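Local coordinates for protein nucleoside-diphosphate-sugar epimerase (Pseudomonas aeruginosa, PDB 2X4G) that probably acts as an NAD(P)-dependent epimerase or dehydrogenase on nucleotide sugars or related substrates, at residues A[121-126]-A[176-181]; A[212-217]-A[246-251]. One frame throughout, in Å; residues are numbered along the deposited sequence.

Both contacts belong to one mixed sheet, and strand 176-185 ties them together: its first part pairs with strand 121-124 in interaction 1 and also neighbours strand 238-247, and its later part pairs with strand 213-218; 213-218 and 238-247 pair in interaction 2. Their centres lie 22 Å apart, with nearest atoms about 4 Å from each other but not touching. Along the chain they come in series, 121-126 with 176-181 closing before 212-217 meets 246-251. Interaction 1 is parallel and lies deep in the Rossmann-type sheet; interaction 2 is antiparallel, farther from the chain centre and partly buried. The sheet thus runs from the probable dinucleotide-binding core into the C-terminal part.

Interaction 1. Residues A[121-126]-A[176-181]; sequences ILYVGS and VVIGIP
Four backbone hydrogen bonds join residues 121-126 to 176-181 as a parallel ladder. Val177 N donates to Ile121 O at 2.6 Å, and Tyr123 N returns a bond to Val177 O, both nearly along the C=O axis. Gly179 N then reaches Tyr123 O at 3.1 Å, while Gly125 N meets Gly179 O from 31° off the carbonyl plane, where 121-126 has already left its strand. Each of the four carbonyl oxygens also receives a CA-H contact, as from Leu122 CA to Val177 O. The strands are neighbours in the parallel part of the Rossmann-type sheet, linked through helix 154-171 in a beta-alpha-beta crossover. On one face, Leu122 carries the packing. Its CG stands anti to the backbone N (chi1 177°), and chi2 (80°) turns CD1 toward the neighbouring strand, 3.6 Å from Val177 CG1 and 3.4 Å from Gly179 N, on the face where Gly179 has no side chain. Farther along, Val124 CG1 meets Pro181 CD at 3.9 Å, the two side chains crossing at about a right angle. The other face carries Ile121, Tyr123, Val176 and Ile178. Ile121 CG2 touches Val176 CG2, and Ile178 CG2 lies at the edge of the Tyr123 ring, near its plane, 4.3 Å from CD1. Helices 98-116 and 154-171 cover this face, Tyr110 touching Tyr123 and Val176, and Leu162 touching Tyr123.

Interaction 2. Residues A[212-217]-A[246-251]; sequences GQRNVI and LEMADL
Leu246 N donates to Arg214 O at 2.8 Å, and Arg214 N answers to Leu246 O at 3.0 Å, a reciprocal pair that makes these residues a hydrogen-bonded pair of an antiparallel ladder. The ladder joins strand 213-218 to the end of strand 238-247 in the mixed sheet of this Rossmann-type protein, just where the second strand gives way to helix 248-259. Both bonds are bent at hydrogen, the N-H...O angle being 133° for Leu246 N to Arg214 O and 140° for Arg214 N to Leu246 O. One step on, Gln213 and Glu247 form a non-hydrogen-bonded pair, and the third bond, from Met248 N to Gly212 O, already uses the first residue of the helix. Glu247 stands at the N-cap position; its backbone oxygen accepts from Leu251 N within the first turn.

Side chains on the face of Arg214 and Leu246 do most of the packing. Arg214 crosses Met248 obliquely, and a bend at chi3 (-70°) places its NE 4.0 Å from Met248 SD; the position of the Met248 methyl CE beside the arginine is doubtful. At its far end the arginine turns to another partner, NH1 bonding to Tyr128 OH, and its side chain also touches Met183 of strand 176-185. Further along the strand, Val216 CG2 packs on Leu246 CD2 at 4.1 Å, with a less certain contact to Leu251 of the helix; Leu323 of helix 323-336 adds to this apolar cluster by touching both Val216 and Leu246. Beside the Gly212 bond, Met248 CB and CG each lie 3.7 Å from Gly212 O.

Interaction 1. Residues A[121-126]-A[176-181]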
loop_
_atom_site.group_PDB
_atom_site.type_symbol
_atom_site.label_atom_id
_atom_site.label_comp_id
_atom_site.label_asym_id
_atom_site.label_seq_id
_atom_site.Cartn_x
_atom_site.Cartn_y
_atom_site.Cartn_z
ATOM N N ILE A 121 22.981 10.244 27.675
ATOM C CA ILE A 121 22.272 10.167 26.384
ATOM C C ILE A 121 20.924 9.467 26.562
ATOM O O ILE A 121 20.862 8.359 27.082
ATOM C CB ILE A 121 23.091 9.355 25.317
ATOM C CG1 ILE A 121 24.463 9.977 25.043
ATOM C CG2 ILE A 121 22.354 9.261 24.004
ATOM C CD1 ILE A 121 25.584 8.937 24.867
ATOM N N LEU A 122 19.841 10.106 26.139
ATOM C CA LEU A 122 18.516 9.475 26.168
ATOM C C LEU A 122 18.039 9.324 24.742
ATOM O O LEU A 122 18.018 10.298 23.977
ATOM C CB LEU A 122 17.490 10.292 26.969
ATOM C CG LEU A 122 16.060 9.732 26.983
ATOM C CD1 LEU A 122 15.921 8.603 27.982
ATOM C CD2 LEU A 122 15.077 10.808 27.309
ATOM N N TYR A 123 17.655 8.098 24.403
ATOM C CA TYR A 123 17.178 7.772 23.085
ATOM C C TYR A 123 15.684 7.557 23.205
ATOM O O TYR A 123 15.221 6.875 24.117
ATOM C CB TYR A 123 17.869 6.509 22.561
ATOM C CG TYR A 123 17.135 5.941 21.398
ATOM C CD1 TYR A 123 16.215 4.926 21.574
ATOM C CD2 TYR A 123 17.291 6.475 20.131
ATOM C CE1 TYR A 123 15.490 4.421 20.510
ATOM C CE2 TYR A 123 16.567 5.986 19.060
ATOM C CZ TYR A 123 15.670 4.956 19.262
ATOM O OH TYR A 123 14.939 4.459 18.219
ATOM N N VAL A 124 14.916 8.148 22.299
ATOM C CA VAL A 124 13.461 8.044 22.382
ATOM C C VAL A 124 12.999 6.830 21.604
ATOM O O VAL A 124 13.059 6.813 20.371
ATOM C CB VAL A 124 12.759 9.299 21.860
ATOM C CG1 VAL A 124 11.273 9.183 22.104
ATOM C CG2 VAL A 124 13.298 10.512 22.575
ATOM N N GLY A 125 12.543 5.822 22.341
ATOM C CA GLY A 125 12.049 4.586 21.741
ATOM C C GLY A 125 10.533 4.458 21.577
ATOM O O GLY A 125 9.781 5.429 21.717
ATOM N N SER A 126 10.098 3.236 21.291
ATOM C CA SER A 126 8.711 2.929 21.046
ATOM C C SER A 126 8.299 1.678 21.774
ATOM O O SER A 126 9.104 0.773 21.991
ATOM C CB SER A 126 8.493 2.684 19.579
ATOM O OG SER A 126 7.283 1.990 19.392
ATOM N N VAL A 176 23.670 5.398 27.682
ATOM C CA VAL A 176 22.385 5.528 26.988
ATOM C C VAL A 176 21.267 5.112 27.901
ATOM O O VAL A 176 21.316 4.033 28.471
ATOM C CB VAL A 176 22.297 4.654 25.723
ATOM C CG1 VAL A 176 20.848 4.505 25.291
ATOM C CG2 VAL A 176 23.121 5.240 24.613
ATOM N N VAL A 177 20.266 5.982 28.027
ATOM C CA VAL A 177 19.028 5.661 28.707
ATOM C C VAL A 177 17.938 5.628 27.632
ATOM O O VAL A 177 18.006 6.383 26.661
ATOM C CB VAL A 177 18.698 6.712 29.792
ATOM C CG1 VAL A 177 17.336 6.419 30.448
ATOM C CG2 VAL A 177 19.831 6.785 30.859
ATOM N N ILE A 178 16.938 4.761 27.787
ATOM C CA ILE A 178 15.846 4.694 26.818
ATOM C C ILE A 178 14.504 5.127 27.420
ATOM O O ILE A 178 14.031 4.538 28.395
ATOM C CB ILE A 178 15.708 3.295 26.252
ATOM C CG1 ILE A 178 17.040 2.841 25.674
ATOM C CG2 ILE A 178 14.643 3.259 25.173
ATOM C CD1 ILE A 178 17.041 1.380 25.331
ATOM N N GLY A 179 13.908 6.159 26.815
ATOM C CA GLY A 179 12.607 6.695 27.214
ATOM C C GLY A 179 11.580 6.386 26.148
ATOM O O GLY A 179 11.791 6.679 24.982
ATOM N N ILE A 180 10.476 5.773 26.562
ATOM C CA ILE A 180 9.490 5.187 25.671
ATOM C C ILE A 180 8.152 5.783 26.028
ATOM O O ILE A 180 7.492 5.290 26.928
ATOM C CB ILE A 180 9.375 3.655 25.871
ATOM C CG1 ILE A 180 10.727 2.961 25.694
ATOM C CG2 ILE A 180 8.354 3.050 24.898
ATOM C CD1 ILE A 180 10.651 1.449 25.948
ATOM N N PRO A 181 7.740 6.856 25.338
ATOM C CA PRO A 181 6.428 7.405 25.632
ATOM C C PRO A 181 5.317 6.621 24.949
ATOM O O PRO A 181 5.568 5.936 23.970
ATOM C CB PRO A 181 6.520 8.801 25.043
ATOM C CG PRO A 181 7.406 8.653 23.899
ATOM C CD PRO A 181 8.435 7.647 24.314
#

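Interaction 2. Residues A[212-217]-A[246-251]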
loop_
_atom_site.group_PDB
_atom_site.type_symbol
_atom_site.label_atom_id
_atom_site.label_comp_id
_atom_site.label_asym_id
_atom_site.label_seq_id
_atom_site.Cartn_x
_atom_site.Cartn_y
_atom_site.Cartn_z
ATOM N N GLY A 212 -9.109 -1.681 19.830
ATOM C CA GLY A 212 -7.712 -1.744 20.254
ATOM C C GLY A 212 -7.416 -1.003 21.546
ATOM O O GLY A 212 -8.119 -0.066 21.930
ATOM N N GLN A 213 -6.355 -1.429 22.210
ATOM C CA GLN A 213 -5.962 -0.838 23.471
ATOM C C GLN A 213 -4.787 0.066 23.186
ATOM O O GLN A 213 -3.940 -0.275 22.379
ATOM C CB GLN A 213 -5.543 -1.934 24.457
ATOM C CG GLN A 213 -6.509 -3.095 24.554
ATOM C CD GLN A 213 -6.217 -3.957 25.758
ATOM O OE1 GLN A 213 -7.076 -4.124 26.648
ATOM N NE2 GLN A 213 -4.986 -4.477 25.827
ATOM N N ARG A 214 -4.718 1.204 23.867
ATOM C CA ARG A 214 -3.662 2.177 23.617
ATOM C C ARG A 214 -3.393 3.039 24.826
ATOM O O ARG A 214 -4.307 3.338 25.572
ATOM C CB ARG A 214 -4.079 3.070 22.458
ATOM C CG ARG A 214 -2.937 3.878 21.895
ATOM C CD ARG A 214 -3.320 4.565 20.600
ATOM N NE ARG A 214 -3.486 3.608 19.512
ATOM C CZ ARG A 214 -2.483 3.041 18.843
ATOM N NH1 ARG A 214 -1.214 3.319 19.148
ATOM N NH2 ARG A 214 -2.757 2.173 17.871
ATOM N N ASN A 215 -2.138 3.431 25.014
ATOM C CA ASN A 215 -1.777 4.446 26.009
ATOM C C ASN A 215 -1.448 5.763 25.335
ATOM O O ASN A 215 -0.573 5.830 24.453
ATOM C CB ASN A 215 -0.595 4.031 26.869
ATOM C CG ASN A 215 -0.373 4.981 28.055
ATOM O OD1 ASN A 215 0.437 5.901 27.974
ATOM N ND2 ASN A 215 -1.101 4.763 29.152
ATOM N N VAL A 216 -2.163 6.799 25.772
ATOM C CA VAL A 216 -2.037 8.149 25.257
ATOM C C VAL A 216 -1.386 9.021 26.323
ATOM O O VAL A 216 -1.671 8.849 27.505
ATOM C CB VAL A 216 -3.426 8.690 24.904
ATOM C CG1 VAL A 216 -3.419 10.210 24.757
ATOM C CG2 VAL A 216 -3.891 8.046 23.635
ATOM N N ILE A 217 -0.510 9.937 25.912
ATOM C CA ILE A 217 0.190 10.820 26.850
ATOM C C ILE A 217 0.236 12.250 26.338
ATOM O O ILE A 217 0.363 12.505 25.140
ATOM C CB ILE A 217 1.641 10.355 27.188
ATOM C CG1 ILE A 217 2.173 11.151 28.400
ATOM C CG2 ILE A 217 2.553 10.491 25.981
ATOM C CD1 ILE A 217 3.626 11.105 28.615
ATOM N N LEU A 246 -6.481 3.432 27.358
ATOM C CA LEU A 246 -7.657 3.896 26.663
ATOM C C LEU A 246 -8.082 2.908 25.600
ATOM O O LEU A 246 -7.263 2.472 24.804
ATOM C CB LEU A 246 -7.273 5.205 25.967
ATOM C CG LEU A 246 -8.195 6.396 26.097
ATOM C CD1 LEU A 246 -8.675 6.544 27.528
ATOM C CD2 LEU A 246 -7.428 7.603 25.671
ATOM N N GLU A 247 -9.357 2.564 25.561
ATOM C CA GLU A 247 -9.891 1.878 24.400
ATOM C C GLU A 247 -9.960 2.879 23.223
ATOM O O GLU A 247 -10.237 4.066 23.412
ATOM C CB GLU A 247 -11.281 1.297 24.718
ATOM C CG GLU A 247 -11.294 0.112 25.708
ATOM C CD GLU A 247 -10.831 -1.191 25.084
ATOM O OE1 GLU A 247 -10.470 -1.173 23.892
ATOM O OE2 GLU A 247 -10.821 -2.237 25.772
ATOM N N MET A 248 -9.700 2.398 22.013
ATOM C CA MET A 248 -9.828 3.225 20.822
ATOM C C MET A 248 -11.245 3.706 20.608
ATOM O O MET A 248 -11.447 4.764 20.014
ATOM C CB MET A 248 -9.360 2.477 19.574
ATOM C CG MET A 248 -7.864 2.543 19.327
ATOM S SD MET A 248 -7.350 4.171 18.706
ATOM C CE MET A 248 -6.839 4.902 20.250
ATOM N N ALA A 249 -12.228 2.925 21.053
ATOM C CA ALA A 249 -13.623 3.368 21.057
ATOM C C ALA A 249 -13.781 4.677 21.835
ATOM O O ALA A 249 -14.448 5.597 21.386
ATOM C CB ALA A 249 -14.498 2.301 21.668
ATOM N N ASP A 250 -13.155 4.750 23.001
ATOM C CA ASP A 250 -13.332 5.876 23.913
ATOM C C ASP A 250 -12.487 7.102 23.505
ATOM O O ASP A 250 -12.949 8.235 23.602
ATOM C CB ASP A 250 -13.038 5.430 25.362
ATOM C CG ASP A 250 -14.032 4.346 25.870
ATOM O OD1 ASP A 250 -15.256 4.468 25.647
ATOM O OD2 ASP A 250 -13.589 3.370 26.513
ATOM N N LEU A 251 -11.268 6.877 23.022
ATOM C CA LEU A 251 -10.462 7.957 22.457
ATOM C C LEU A 251 -11.129 8.566 21.219
ATOM O O LEU A 251 -11.168 9.790 21.033
ATOM C CB LEU A 251 -9.082 7.443 22.070
ATOM C CG LEU A 251 -8.179 8.465 21.385
ATOM C CD1 LEU A 251 -7.930 9.593 22.341
ATOM C CD2 LEU A 251 -6.878 7.812 20.895
#